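Local coordinates for Sn-glycerol-3-phosphate ABC transporter substrate-binding protein UspB (Mycobacterium tuberculosis, PDB 4MFI), which binds glycerophosphocholine as the substrate-binding subunit of an ABC transporter and probably hands it on for import into the cell, at residues 42-47 and 97-102; 148-153 and 329-334; 183-188 and 248-253; 222-227 and 381-386; 228-233 and 415-420. One frame throughout, in Å; residues are numbered along the deposited sequence.

Following the chain from its N terminus, interaction 1 closes first: strand 97-101 returns beside strand 39-43. Interaction 2 opens on the long strand 144-160 and closes at the corner between helices 317-330 and 333-343; it shares a sheet with interaction 1, and L99 packs on Y150. The whole of interaction 3, helix 177-191 with the start of strand 251-254, falls within that second loop, on the far side of the chain's centre. Interactions 4 and 5 cross both 2 and 3 and also each other, bringing residues 222-233 against helices 383-386 and 409-427. R385 and Q381 then reach D102, joining interaction 4 to interaction 1.

Interaction 1: residues 42-47 and 97-102; sequences WSSHPG and VVLLDD
W42 and V98 sit side by side on two parallel strands, with W42 as the residue that makes both backbone bonds. Its N-H gives to V97 O at 2.9 Å, and its carbonyl O accepts from L99 N at 3.1 Å, so V98 is straddled in the usual parallel pattern. Both donors lie nearly along the C=O axis. On the sheet face shared by W42 and V98, W42 CB approaches V98 CG2, while the indole leads away from strand 97-101 to a cation-pi contact with K84.

Past S43 the first strand gives way to a turn, and L99 packs against it. L99 CB points toward residues 43-46 and CG continues anti to the backbone N (chi1 -175°); the methyl CD2 makes the contacts, with S44 OG 3.6 Å from it, P46 CD 3.7 Å and S43 OG 3.8 Å. P46 and L99 meet tip to tip. The turn itself is an ST turn, in which S43 OG accepts from H45 N at 2.9 Å. In the second shell, E53 bonds both S43 OG and H45 ND1, and Y78 packs on S44, P46 and L99.

The contact is thus polar along the strand backbones, while at the turn one leucine methyl meets a proline ring and two serine hydroxyl oxygens. All of its touching residues are buried. S44 N is buried here with no partner in the model, which probably costs some stability.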
# COMPACT_ATOMS: atom_id res chain seq x y z
N TRP A 42 -14.79 9.42 -9.66
CA TRP A 42 -14.50 10.08 -8.39
C TRP A 42 -13.10 9.72 -7.90
O TRP A 42 -12.82 8.57 -7.56
CB TRP A 42 -15.51 9.67 -7.32
CG TRP A 42 -16.87 10.27 -7.49
CD1 TRP A 42 -17.38 10.87 -8.62
CD2 TRP A 42 -17.90 10.34 -6.50
NE1 TRP A 42 -18.67 11.29 -8.38
CE2 TRP A 42 -19.01 10.98 -7.09
CE3 TRP A 42 -18.00 9.91 -5.17
CZ2 TRP A 42 -20.20 11.20 -6.40
CZ3 TRP A 42 -19.18 10.14 -4.49
CH2 TRP A 42 -20.26 10.78 -5.10
N SER A 43 -12.23 10.72 -7.88
CA SER A 43 -10.84 10.53 -7.48
C SER A 43 -10.40 11.59 -6.47
O SER A 43 -10.94 12.70 -6.45
CB SER A 43 -9.93 10.58 -8.71
OG SER A 43 -8.57 10.43 -8.35
N SER A 44 -9.42 11.24 -5.65
CA SER A 44 -8.77 12.21 -4.77
C SER A 44 -7.49 12.74 -5.42
O SER A 44 -6.76 13.52 -4.82
CB SER A 44 -8.43 11.57 -3.43
OG SER A 44 -7.69 10.38 -3.62
N HIS A 45 -7.23 12.30 -6.65
CA HIS A 45 -6.03 12.70 -7.38
C HIS A 45 -4.76 12.40 -6.58
O HIS A 45 -3.96 13.31 -6.32
CB HIS A 45 -6.06 14.20 -7.73
CG HIS A 45 -7.40 14.69 -8.20
ND1 HIS A 45 -8.08 14.12 -9.25
CD2 HIS A 45 -8.17 15.72 -7.77
CE1 HIS A 45 -9.22 14.76 -9.44
NE2 HIS A 45 -9.30 15.74 -8.56
N PRO A 46 -4.57 11.13 -6.19
CA PRO A 46 -3.45 10.81 -5.30
C PRO A 46 -2.10 11.15 -5.94
O PRO A 46 -1.92 10.96 -7.15
CB PRO A 46 -3.59 9.30 -5.09
CG PRO A 46 -4.29 8.82 -6.33
CD PRO A 46 -5.27 9.92 -6.66
N GLY A 47 -1.17 11.65 -5.14
CA GLY A 47 0.11 12.08 -5.68
C GLY A 47 -0.02 13.29 -6.58
O GLY A 47 0.78 13.46 -7.50
N VAL A 97 -17.20 5.16 -11.39
CA VAL A 97 -15.88 4.64 -11.06
C VAL A 97 -15.41 5.38 -9.82
O VAL A 97 -15.43 6.61 -9.80
CB VAL A 97 -14.87 4.86 -12.21
CG1 VAL A 97 -13.47 4.40 -11.81
CG2 VAL A 97 -15.34 4.13 -13.47
N VAL A 98 -15.03 4.65 -8.78
CA VAL A 98 -14.64 5.28 -7.52
C VAL A 98 -13.32 4.73 -7.00
O VAL A 98 -13.07 3.52 -7.04
CB VAL A 98 -15.77 5.18 -6.45
CG1 VAL A 98 -16.09 3.72 -6.11
CG2 VAL A 98 -15.40 5.96 -5.20
N LEU A 99 -12.47 5.63 -6.52
CA LEU A 99 -11.16 5.27 -5.98
C LEU A 99 -11.26 4.89 -4.50
O LEU A 99 -11.57 5.74 -3.65
CB LEU A 99 -10.21 6.45 -6.16
CG LEU A 99 -8.74 6.25 -5.76
CD1 LEU A 99 -8.11 5.17 -6.63
CD2 LEU A 99 -7.97 7.55 -5.90
N LEU A 100 -11.01 3.62 -4.19
CA LEU A 100 -11.14 3.11 -2.82
C LEU A 100 -9.82 2.53 -2.34
O LEU A 100 -9.17 1.76 -3.07
CB LEU A 100 -12.24 2.05 -2.75
CG LEU A 100 -13.65 2.53 -3.10
CD1 LEU A 100 -14.64 1.37 -3.09
CD2 LEU A 100 -14.09 3.62 -2.13
N ASP A 101 -9.41 2.87 -1.12
CA ASP A 101 -8.11 2.40 -0.63
C ASP A 101 -8.13 0.97 -0.12
O ASP A 101 -9.15 0.27 -0.19
CB ASP A 101 -7.42 3.39 0.34
CG ASP A 101 -7.97 3.35 1.77
OD1 ASP A 101 -8.77 2.47 2.13
OD2 ASP A 101 -7.55 4.21 2.57
N ASP A 102 -6.99 0.54 0.41
CA ASP A 102 -6.79 -0.84 0.86
C ASP A 102 -7.69 -1.28 2.01
O ASP A 102 -7.84 -2.48 2.23
CB ASP A 102 -5.30 -1.10 1.18
CG ASP A 102 -4.73 -0.17 2.25
OD1 ASP A 102 -5.30 0.90 2.53
OD2 ASP A 102 -3.65 -0.51 2.80

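Interaction 2: residues 148-153 and 329-334; sequences VPYARS and FVTNPT
Y150 and T331 bring the two backbones closest, their CA atoms 6.5 Å apart, where strand 144-160 passes the residue at which the chain leaves helix 317-330. T331 takes part in three of the four residue contacts. Its CG2 lies anti to the carbonyl carbon and comes within 3.4 Å of P149 O, a buried carbonyl oxygen without a polar partner in the model. The same methyl reaches the edge of the Y150 ring, near its plane, 4.1 Å from CD1; the two side chains cross at about a right angle. On the other branch, T331 OG1 stands 3.7 Å from V148 CG1, but its polar partners are Y131 OH and I327 O. V330 adds its CG2 against Y150 CE1 at 4.2 Å.

The end of the Y150 side chain comes nearer to residues 329-334 than its base does, and its hydroxyl is bonded to E53. Y150 and A151 both face A307, forming a classic beta bulge where the chain turns a corner. Strand 307-310 runs beside this part of strand 144-160, with L309 touching both Y150 and V330. L56 of helix 50-63 packs on V330, and F339 of helix 333-343 meets the Y150 ring.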
# COMPACT_ATOMS: atom_id res chain seq x y z
N VAL A 148 -9.80 -2.86 -9.28
CA VAL A 148 -8.61 -3.04 -10.12
C VAL A 148 -7.54 -2.08 -9.57
O VAL A 148 -7.83 -0.93 -9.29
CB VAL A 148 -8.95 -2.70 -11.59
CG1 VAL A 148 -7.70 -2.70 -12.48
CG2 VAL A 148 -10.00 -3.66 -12.14
N PRO A 149 -6.29 -2.56 -9.41
CA PRO A 149 -5.25 -1.69 -8.85
C PRO A 149 -4.99 -0.46 -9.72
O PRO A 149 -5.01 -0.57 -10.95
CB PRO A 149 -4.01 -2.59 -8.83
CG PRO A 149 -4.27 -3.61 -9.91
CD PRO A 149 -5.75 -3.87 -9.81
N TYR A 150 -4.74 0.69 -9.09
CA TYR A 150 -4.62 1.95 -9.81
C TYR A 150 -3.43 2.78 -9.32
O TYR A 150 -2.50 3.06 -10.08
CB TYR A 150 -5.91 2.74 -9.66
CG TYR A 150 -5.95 4.12 -10.29
CD1 TYR A 150 -6.00 4.29 -11.67
CD2 TYR A 150 -6.01 5.26 -9.49
CE1 TYR A 150 -6.07 5.55 -12.24
CE2 TYR A 150 -6.08 6.53 -10.05
CZ TYR A 150 -6.11 6.67 -11.42
OH TYR A 150 -6.20 7.93 -11.98
N ALA A 151 -3.46 3.16 -8.04
CA ALA A 151 -2.39 3.96 -7.44
C ALA A 151 -1.77 3.15 -6.31
O ALA A 151 -2.21 3.24 -5.16
CB ALA A 151 -2.95 5.28 -6.91
N ARG A 152 -0.77 2.35 -6.65
CA ARG A 152 -0.25 1.34 -5.73
C ARG A 152 1.19 1.62 -5.32
O ARG A 152 1.98 2.16 -6.09
CB ARG A 152 -0.36 -0.06 -6.35
CG ARG A 152 -1.77 -0.40 -6.91
CD ARG A 152 -2.92 -0.19 -5.88
NE ARG A 152 -2.52 -0.80 -4.62
CZ ARG A 152 -2.68 -2.08 -4.30
NH1 ARG A 152 -3.37 -2.90 -5.09
NH2 ARG A 152 -2.19 -2.52 -3.15
N SER A 153 1.52 1.23 -4.09
CA SER A 153 2.83 1.46 -3.50
C SER A 153 3.23 0.23 -2.71
O SER A 153 2.41 -0.68 -2.50
CB SER A 153 2.73 2.63 -2.53
OG SER A 153 1.77 2.31 -1.54
N PHE A 329 -8.92 0.45 -19.43
CA PHE A 329 -8.11 1.26 -20.32
C PHE A 329 -7.05 2.06 -19.56
O PHE A 329 -5.87 2.05 -19.93
CB PHE A 329 -8.98 2.20 -21.17
CG PHE A 329 -8.19 3.06 -22.10
CD1 PHE A 329 -7.79 2.59 -23.34
CD2 PHE A 329 -7.82 4.35 -21.72
CE1 PHE A 329 -7.05 3.39 -24.20
CE2 PHE A 329 -7.08 5.15 -22.57
CZ PHE A 329 -6.69 4.67 -23.81
N VAL A 330 -7.45 2.75 -18.50
CA VAL A 330 -6.50 3.62 -17.81
C VAL A 330 -5.45 2.83 -17.03
O VAL A 330 -4.43 3.40 -16.63
CB VAL A 330 -7.19 4.68 -16.92
CG1 VAL A 330 -8.13 5.54 -17.75
CG2 VAL A 330 -7.92 4.04 -15.74
N THR A 331 -5.70 1.54 -16.84
CA THR A 331 -4.71 0.66 -16.21
C THR A 331 -4.10 -0.33 -17.20
O THR A 331 -3.56 -1.38 -16.80
CB THR A 331 -5.30 -0.11 -14.99
OG1 THR A 331 -6.39 -0.94 -15.42
CG2 THR A 331 -5.77 0.87 -13.91
N ASN A 332 -4.16 -0.01 -18.49
CA ASN A 332 -3.49 -0.84 -19.49
C ASN A 332 -1.97 -0.63 -19.40
O ASN A 332 -1.51 0.24 -18.64
CB ASN A 332 -4.12 -0.66 -20.89
CG ASN A 332 -3.66 0.59 -21.64
OD1 ASN A 332 -2.70 1.25 -21.27
ND2 ASN A 332 -4.35 0.89 -22.75
N PRO A 333 -1.17 -1.44 -20.11
CA PRO A 333 0.28 -1.34 -19.86
C PRO A 333 0.88 0.04 -20.16
O PRO A 333 1.66 0.55 -19.34
CB PRO A 333 0.86 -2.41 -20.79
CG PRO A 333 -0.22 -3.43 -20.88
CD PRO A 333 -1.50 -2.65 -20.89
N THR A 334 0.52 0.62 -21.29
CA THR A 334 0.97 1.97 -21.66
C THR A 334 0.56 3.00 -20.61
O THR A 334 1.35 3.85 -20.19
CB THR A 334 0.35 2.38 -23.01
OG1 THR A 334 0.86 1.52 -24.05
CG2 THR A 334 0.68 3.81 -23.35

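Interaction 3: residues 183-188 and 248-253; sequences WGPELQ and KGYAAV
A tyrosine ring laid on a helix glycine makes this a CH-pi contact, at the place where helix 177-191 passes the loop leading into strand 251-254. G184 CA sits over one face of the Y250 ring, 3.7 Å from its centroid and 17° off the normal, displaced toward the rim. With no side chain at G184 the ring can come this close to the helix backbone. Y250 CG lies between its backbone N and carbonyl carbon (chi1 60°), a torsion that sets this atom 3.5 Å from G184 CA. Y250 CB is 3.4 Å from G184 O, a carbonyl that also takes the helical bond from Q188 N.

P185 continues the apolar patch. Its CD approaches Y250 CD2 at 3.8 Å from an oblique direction, and its CG meets K248 CE at 3.7 Å. The polar ends of K248 and Y250 both go to D181, one turn earlier in the helix: NZ forms a salt bridge with it, the hydroxyl a hydrogen bond.

At the other end Q188 packs CB to CB with Y250, then bends at chi2. A water gives one proton to Q188 OE1 at 2.7 Å and one to G249 O at 2.8 Å, bridging helix and loop, while Q188 NE2 bonds R195 O.

Beyond Y250 the chain becomes strand 251-254, which pairs in parallel with strand 198-201. Helix 232-245 contributes S244 against Y250 and A251, and L187 touches A163 and W164 of helix 161-166.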
# COMPACT_ATOMS: atom_id res chain seq x y z
N TRP A 183 23.74 -5.23 12.53
CA TRP A 183 24.33 -3.99 12.01
C TRP A 183 23.98 -2.75 12.84
O TRP A 183 24.75 -1.78 12.88
CB TRP A 183 23.84 -3.72 10.59
CG TRP A 183 24.32 -4.67 9.53
CD1 TRP A 183 25.21 -5.71 9.67
CD2 TRP A 183 23.96 -4.63 8.15
NE1 TRP A 183 25.40 -6.32 8.45
CE2 TRP A 183 24.65 -5.68 7.50
CE3 TRP A 183 23.10 -3.82 7.40
CZ2 TRP A 183 24.52 -5.92 6.13
CZ3 TRP A 183 22.98 -4.05 6.04
CH2 TRP A 183 23.68 -5.11 5.42
N GLY A 184 22.82 -2.77 13.47
CA GLY A 184 22.25 -1.59 14.10
C GLY A 184 23.17 -0.82 15.03
O GLY A 184 23.35 0.38 14.86
N PRO A 185 23.77 -1.51 16.03
CA PRO A 185 24.63 -0.79 16.98
C PRO A 185 25.84 -0.14 16.32
O PRO A 185 26.24 0.95 16.75
CB PRO A 185 25.06 -1.90 17.95
CG PRO A 185 23.85 -2.82 17.95
CD PRO A 185 23.43 -2.86 16.51
N GLU A 186 26.42 -0.76 15.30
CA GLU A 186 27.53 -0.11 14.60
C GLU A 186 27.06 1.11 13.83
O GLU A 186 27.73 2.15 13.83
CB GLU A 186 28.26 -1.08 13.68
CG GLU A 186 29.43 -0.46 12.91
CD GLU A 186 30.64 -0.11 13.77
OE1 GLU A 186 30.58 -0.21 15.02
OE2 GLU A 186 31.67 0.27 13.18
N LEU A 187 25.91 1.01 13.18
CA LEU A 187 25.34 2.18 12.52
C LEU A 187 25.05 3.29 13.52
O LEU A 187 25.25 4.47 13.23
CB LEU A 187 24.08 1.80 11.74
CG LEU A 187 24.33 1.07 10.42
CD1 LEU A 187 23.05 0.40 9.95
CD2 LEU A 187 24.85 2.06 9.36
N GLN A 188 24.59 2.93 14.72
CA GLN A 188 24.35 3.94 15.75
C GLN A 188 25.65 4.66 16.15
O GLN A 188 25.65 5.88 16.35
CB GLN A 188 23.69 3.31 16.98
CG GLN A 188 23.33 4.32 18.06
CD GLN A 188 22.33 5.36 17.59
OE1 GLN A 188 21.27 5.03 17.06
NE2 GLN A 188 22.67 6.64 17.76
N LYS A 248 18.64 -2.45 22.58
CA LYS A 248 19.84 -2.11 21.83
C LYS A 248 19.86 -0.61 21.52
O LYS A 248 20.89 0.05 21.64
CB LYS A 248 19.89 -2.94 20.55
CG LYS A 248 19.71 -4.43 20.81
CD LYS A 248 19.92 -5.28 19.57
CE LYS A 248 21.37 -5.24 19.10
NZ LYS A 248 21.70 -6.40 18.20
N GLY A 249 18.71 -0.09 21.14
CA GLY A 249 18.51 1.35 21.09
C GLY A 249 18.92 2.06 19.81
O GLY A 249 18.87 3.29 19.76
N TYR A 250 19.29 1.31 18.79
CA TYR A 250 19.76 1.92 17.54
C TYR A 250 18.61 2.47 16.70
O TYR A 250 18.85 3.14 15.69
CB TYR A 250 20.59 0.91 16.72
CG TYR A 250 19.81 -0.32 16.33
CD1 TYR A 250 18.94 -0.31 15.24
CD2 TYR A 250 19.94 -1.51 17.04
CE1 TYR A 250 18.20 -1.43 14.88
CE2 TYR A 250 19.22 -2.65 16.69
CZ TYR A 250 18.36 -2.60 15.60
OH TYR A 250 17.63 -3.70 15.22
N ALA A 251 17.38 2.17 17.09
CA ALA A 251 16.21 2.63 16.35
C ALA A 251 15.37 3.60 17.16
O ALA A 251 15.43 3.63 18.40
CB ALA A 251 15.36 1.44 15.88
N ALA A 252 14.57 4.39 16.45
CA ALA A 252 13.68 5.37 17.06
C ALA A 252 12.36 5.42 16.29
O ALA A 252 12.31 5.06 15.12
CB ALA A 252 14.33 6.74 17.03
N VAL A 253 11.31 5.89 16.95
CA VAL A 253 10.06 6.17 16.26
C VAL A 253 10.18 7.56 15.65
O VAL A 253 10.49 8.54 16.34
CB VAL A 253 8.87 6.14 17.22
CG1 VAL A 253 7.59 6.49 16.50
CG2 VAL A 253 8.75 4.76 17.85
O HOH W 1 18.87 5.68 18.23

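Interaction 4: residues 222-227 and 381-386; sequences SDKWTL and QDYARV
Y383 and the tight turn 223-226 make the core of this contact, best followed outward along the tyrosine. Y383 CB lies 3.4 Å from K224 O. CG is anti to the carbonyl carbon (chi1 -71°). The ring lies against the turn, with K224 CA over one face, 3.9 Å from the ring centroid, as a CH-pi contact. The ring edge at Y383 CD2 points into the face of W225, reaching W225 CD2 at 3.6 Å. This is a T-shaped pair: the Y383 ring and the six-membered ring of W225 have planes at 70° and centroids 4.8 Å apart. At the tip, Y383 OH meets K224 CD at 3.6 Å.

The turn is type II', from D223 to T226, and joins two short antiparallel strands. S222, in the first of them, grips the start of helix 383-386: its OG accepts from A384 N at 3.0 Å. One water accepts from Y383 N, donates to K224 O and also bonds S222 OG. D382 holds Y221 N and W215 NE1, while L227 CD2 packs on A384 CB.

The first N-H groups of the helix are therefore met by a serine hydroxyl and a water, whereas the D382 side chain at the N-cap position makes no capping bond. The aromatic pair, the CH-pi contact and L227 against A384 supply the apolar part.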
# COMPACT_ATOMS: atom_id res chain seq x y z
N SER A 222 -2.99 -11.65 11.63
CA SER A 222 -4.06 -12.62 11.51
C SER A 222 -3.72 -13.60 10.39
O SER A 222 -2.90 -13.30 9.52
CB SER A 222 -5.41 -11.93 11.23
OG SER A 222 -5.36 -11.16 10.04
N ASP A 223 -4.34 -14.77 10.46
CA ASP A 223 -4.30 -15.78 9.42
C ASP A 223 -5.76 -15.90 8.97
O ASP A 223 -6.59 -16.50 9.67
CB ASP A 223 -3.80 -17.10 10.00
CG ASP A 223 -3.63 -18.18 8.96
OD1 ASP A 223 -3.88 -17.92 7.76
OD2 ASP A 223 -3.22 -19.30 9.34
N LYS A 224 -6.07 -15.30 7.83
CA LYS A 224 -7.46 -15.08 7.43
C LYS A 224 -8.21 -14.37 8.57
O LYS A 224 -7.75 -13.33 9.04
CB LYS A 224 -8.12 -16.39 6.99
CG LYS A 224 -7.30 -17.17 5.98
CD LYS A 224 -7.03 -16.36 4.73
CE LYS A 224 -6.13 -17.12 3.77
NZ LYS A 224 -6.66 -18.49 3.50
N TRP A 225 -9.33 -14.92 9.03
CA TRP A 225 -10.12 -14.27 10.08
C TRP A 225 -9.67 -14.58 11.50
O TRP A 225 -10.24 -14.06 12.47
CB TRP A 225 -11.60 -14.63 9.95
CG TRP A 225 -12.21 -14.17 8.68
CD1 TRP A 225 -12.73 -14.95 7.69
CD2 TRP A 225 -12.36 -12.81 8.24
NE1 TRP A 225 -13.20 -14.16 6.66
CE2 TRP A 225 -12.98 -12.85 6.97
CE3 TRP A 225 -12.01 -11.57 8.78
CZ2 TRP A 225 -13.27 -11.69 6.25
CZ3 TRP A 225 -12.30 -10.42 8.06
CH2 TRP A 225 -12.93 -10.49 6.81
N THR A 226 -8.65 -15.41 11.64
CA THR A 226 -8.17 -15.85 12.94
C THR A 226 -7.02 -14.95 13.40
O THR A 226 -5.96 -14.92 12.78
CB THR A 226 -7.76 -17.33 12.88
OG1 THR A 226 -8.91 -18.11 12.53
CG2 THR A 226 -7.19 -17.81 14.21
N LEU A 227 -7.26 -14.21 14.47
CA LEU A 227 -6.25 -13.28 14.97
C LEU A 227 -5.06 -14.03 15.56
O LEU A 227 -5.22 -15.06 16.23
CB LEU A 227 -6.87 -12.32 15.98
CG LEU A 227 -8.04 -11.48 15.44
CD1 LEU A 227 -8.64 -10.63 16.54
CD2 LEU A 227 -7.60 -10.61 14.29
N GLN A 381 -2.19 -8.16 2.25
CA GLN A 381 -2.14 -7.76 3.65
C GLN A 381 -2.99 -8.63 4.58
O GLN A 381 -3.95 -9.27 4.15
CB GLN A 381 -2.58 -6.31 3.79
CG GLN A 381 -1.66 -5.33 3.09
CD GLN A 381 -1.99 -3.91 3.47
OE1 GLN A 381 -1.80 -3.51 4.63
NE2 GLN A 381 -2.51 -3.13 2.51
N ASP A 382 -2.63 -8.63 5.86
CA ASP A 382 -3.40 -9.37 6.86
C ASP A 382 -4.81 -8.80 6.98
O ASP A 382 -5.01 -7.58 6.98
CB ASP A 382 -2.70 -9.31 8.22
CG ASP A 382 -1.39 -10.07 8.25
OD1 ASP A 382 -1.13 -10.93 7.38
OD2 ASP A 382 -0.62 -9.79 9.18
N TYR A 383 -5.80 -9.69 7.10
CA TYR A 383 -7.20 -9.26 7.21
C TYR A 383 -7.39 -8.32 8.40
O TYR A 383 -8.20 -7.39 8.34
CB TYR A 383 -8.15 -10.45 7.37
CG TYR A 383 -8.36 -11.35 6.18
CD1 TYR A 383 -7.49 -11.37 5.08
CD2 TYR A 383 -9.44 -12.23 6.16
CE1 TYR A 383 -7.71 -12.22 4.00
CE2 TYR A 383 -9.66 -13.09 5.10
CZ TYR A 383 -8.80 -13.09 4.02
OH TYR A 383 -9.05 -13.96 2.98
N ALA A 384 -6.64 -8.55 9.48
CA ALA A 384 -6.80 -7.71 10.67
C ALA A 384 -6.45 -6.24 10.42
O ALA A 384 -6.95 -5.36 11.12
CB ALA A 384 -5.98 -8.26 11.84
N ARG A 385 -5.60 -5.98 9.42
CA ARG A 385 -5.28 -4.60 9.06
C ARG A 385 -6.28 -4.00 8.07
O ARG A 385 -6.73 -2.86 8.24
CB ARG A 385 -3.84 -4.45 8.53
CG ARG A 385 -3.49 -2.98 8.29
CD ARG A 385 -2.06 -2.71 7.79
NE ARG A 385 -1.94 -1.26 7.70
CZ ARG A 385 -2.39 -0.54 6.68
NH1 ARG A 385 -2.90 -1.15 5.61
NH2 ARG A 385 -2.33 0.78 6.71
N VAL A 386 -6.64 -4.76 7.04
CA VAL A 386 -7.40 -4.18 5.93
C VAL A 386 -8.90 -4.47 5.87
O VAL A 386 -9.63 -3.72 5.21
CB VAL A 386 -6.79 -4.54 4.54
CG1 VAL A 386 -5.44 -3.82 4.35
CG2 VAL A 386 -6.66 -6.06 4.36
O HOH W 2 -5.27 -12.41 7.57
O HOH W 3 -1.41 -13.93 7.23

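Interaction 5: residues 228-233 and 415-420; sequences TLTEPA and NIQKRL
A type I beta turn, T228 to E231, leads into helix 232-245, and Q417 of helix 409-427 reaches across to it. The Q417 chain leaves with CG anti to the backbone N (chi1 -178°) and stays extended beyond CG, which carries the amide to the turn. There OE1 accepts from T230 N at 3.1 Å, a bent bond (136° at the hydrogen) whose donor is tilted 33° from the carbonyl plane. L229 N is also close, 2.9 Å from OE1. Q417 NE2 gives to a water at 3.1 Å. The T230 and Q417 side chains cross at about a right angle.

Beside this polar link, L229 CD1 rests against a pair of side chains one helical turn apart, 3.7 Å from I416 CG2 and 3.7 Å from L420 CD1. Helix 391-405 lies against the same helix, its I394 touching both I416 and L420. L227 of strand 226-227 packs on Q417 and L420, and Y221 touches L229.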
# COMPACT_ATOMS: atom_id res chain seq x y z
N THR A 228 -3.86 -13.53 15.29
CA THR A 228 -2.63 -14.23 15.67
C THR A 228 -1.60 -13.29 16.30
O THR A 228 -0.41 -13.59 16.30
CB THR A 228 -2.00 -14.99 14.46
OG1 THR A 228 -1.78 -14.08 13.37
CG2 THR A 228 -2.91 -16.11 13.98
N LEU A 229 -2.07 -12.17 16.83
CA LEU A 229 -1.18 -11.23 17.51
C LEU A 229 -0.51 -11.84 18.73
O LEU A 229 0.60 -11.45 19.10
CB LEU A 229 -1.94 -9.97 17.92
CG LEU A 229 -2.27 -9.00 16.80
CD1 LEU A 229 -3.33 -8.03 17.25
CD2 LEU A 229 -1.03 -8.24 16.36
N THR A 230 -1.17 -12.80 19.38
CA THR A 230 -0.62 -13.38 20.60
C THR A 230 0.14 -14.68 20.36
O THR A 230 0.58 -15.33 21.31
CB THR A 230 -1.71 -13.62 21.64
OG1 THR A 230 -2.74 -14.45 21.08
CG2 THR A 230 -2.32 -12.28 22.09
N GLU A 231 0.28 -15.08 19.09
CA GLU A 231 1.06 -16.27 18.78
C GLU A 231 2.55 -15.98 18.99
O GLU A 231 2.99 -14.84 18.82
CB GLU A 231 0.79 -16.73 17.34
CG GLU A 231 -0.66 -17.17 17.10
CD GLU A 231 -1.10 -18.32 17.99
OE1 GLU A 231 -0.27 -19.19 18.28
OE2 GLU A 231 -2.29 -18.36 18.39
N PRO A 232 3.32 -17.01 19.38
CA PRO A 232 4.72 -16.77 19.75
C PRO A 232 5.56 -16.07 18.69
O PRO A 232 6.37 -15.20 19.04
CB PRO A 232 5.25 -18.19 20.00
CG PRO A 232 4.05 -18.97 20.41
CD PRO A 232 2.90 -18.40 19.64
N ALA A 233 5.39 -16.40 17.41
CA ALA A 233 6.20 -15.76 16.38
C ALA A 233 5.89 -14.26 16.25
O ALA A 233 6.79 -13.45 16.02
CB ALA A 233 6.05 -16.46 15.04
N ASN A 415 -4.10 -7.18 24.69
CA ASN A 415 -5.18 -6.20 24.80
C ASN A 415 -5.74 -5.87 23.43
O ASN A 415 -6.95 -5.81 23.24
CB ASN A 415 -4.70 -4.90 25.50
CG ASN A 415 -5.70 -3.73 25.35
OD1 ASN A 415 -6.66 -3.61 26.13
ND2 ASN A 415 -5.46 -2.84 24.38
N ILE A 416 -4.85 -5.63 22.48
CA ILE A 416 -5.28 -5.29 21.13
C ILE A 416 -6.06 -6.44 20.51
O ILE A 416 -7.11 -6.21 19.90
CB ILE A 416 -4.10 -4.89 20.26
CG1 ILE A 416 -3.60 -3.51 20.69
CG2 ILE A 416 -4.49 -4.88 18.79
CD1 ILE A 416 -2.30 -3.15 20.06
N GLN A 417 -5.57 -7.67 20.67
CA GLN A 417 -6.28 -8.80 20.08
C GLN A 417 -7.70 -8.94 20.64
O GLN A 417 -8.63 -9.23 19.89
CB GLN A 417 -5.49 -10.12 20.24
CG GLN A 417 -6.22 -11.30 19.59
CD GLN A 417 -5.32 -12.45 19.21
OE1 GLN A 417 -4.19 -12.26 18.77
NE2 GLN A 417 -5.83 -13.67 19.35
N LYS A 418 -7.87 -8.72 21.94
CA LYS A 418 -9.21 -8.78 22.53
C LYS A 418 -10.13 -7.72 21.94
O LYS A 418 -11.29 -7.99 21.62
CB LYS A 418 -9.13 -8.63 24.06
CG LYS A 418 -8.53 -9.83 24.77
CD LYS A 418 -8.36 -9.57 26.26
CE LYS A 418 -8.08 -10.86 27.02
NZ LYS A 418 -6.96 -11.65 26.45
N ARG A 419 -9.61 -6.51 21.78
CA ARG A 419 -10.40 -5.42 21.20
C ARG A 419 -10.76 -5.69 19.74
O ARG A 419 -11.89 -5.45 19.31
CB ARG A 419 -9.67 -4.09 21.35
CG ARG A 419 -9.65 -3.64 22.82
CD ARG A 419 -8.65 -2.57 23.10
NE ARG A 419 -8.88 -1.39 22.27
CZ ARG A 419 -7.90 -0.65 21.77
NH1 ARG A 419 -8.19 0.40 21.03
NH2 ARG A 419 -6.63 -0.97 22.00
N LEU A 420 -9.78 -6.18 18.99
CA LEU A 420 -10.00 -6.50 17.58
C LEU A 420 -11.00 -7.64 17.41
O LEU A 420 -11.81 -7.63 16.48
CB LEU A 420 -8.68 -6.86 16.90
CG LEU A 420 -7.63 -5.75 16.76
CD1 LEU A 420 -6.39 -6.29 16.06
CD2 LEU A 420 -8.18 -4.54 16.03
O HOH W 4 -3.37 -15.57 18.90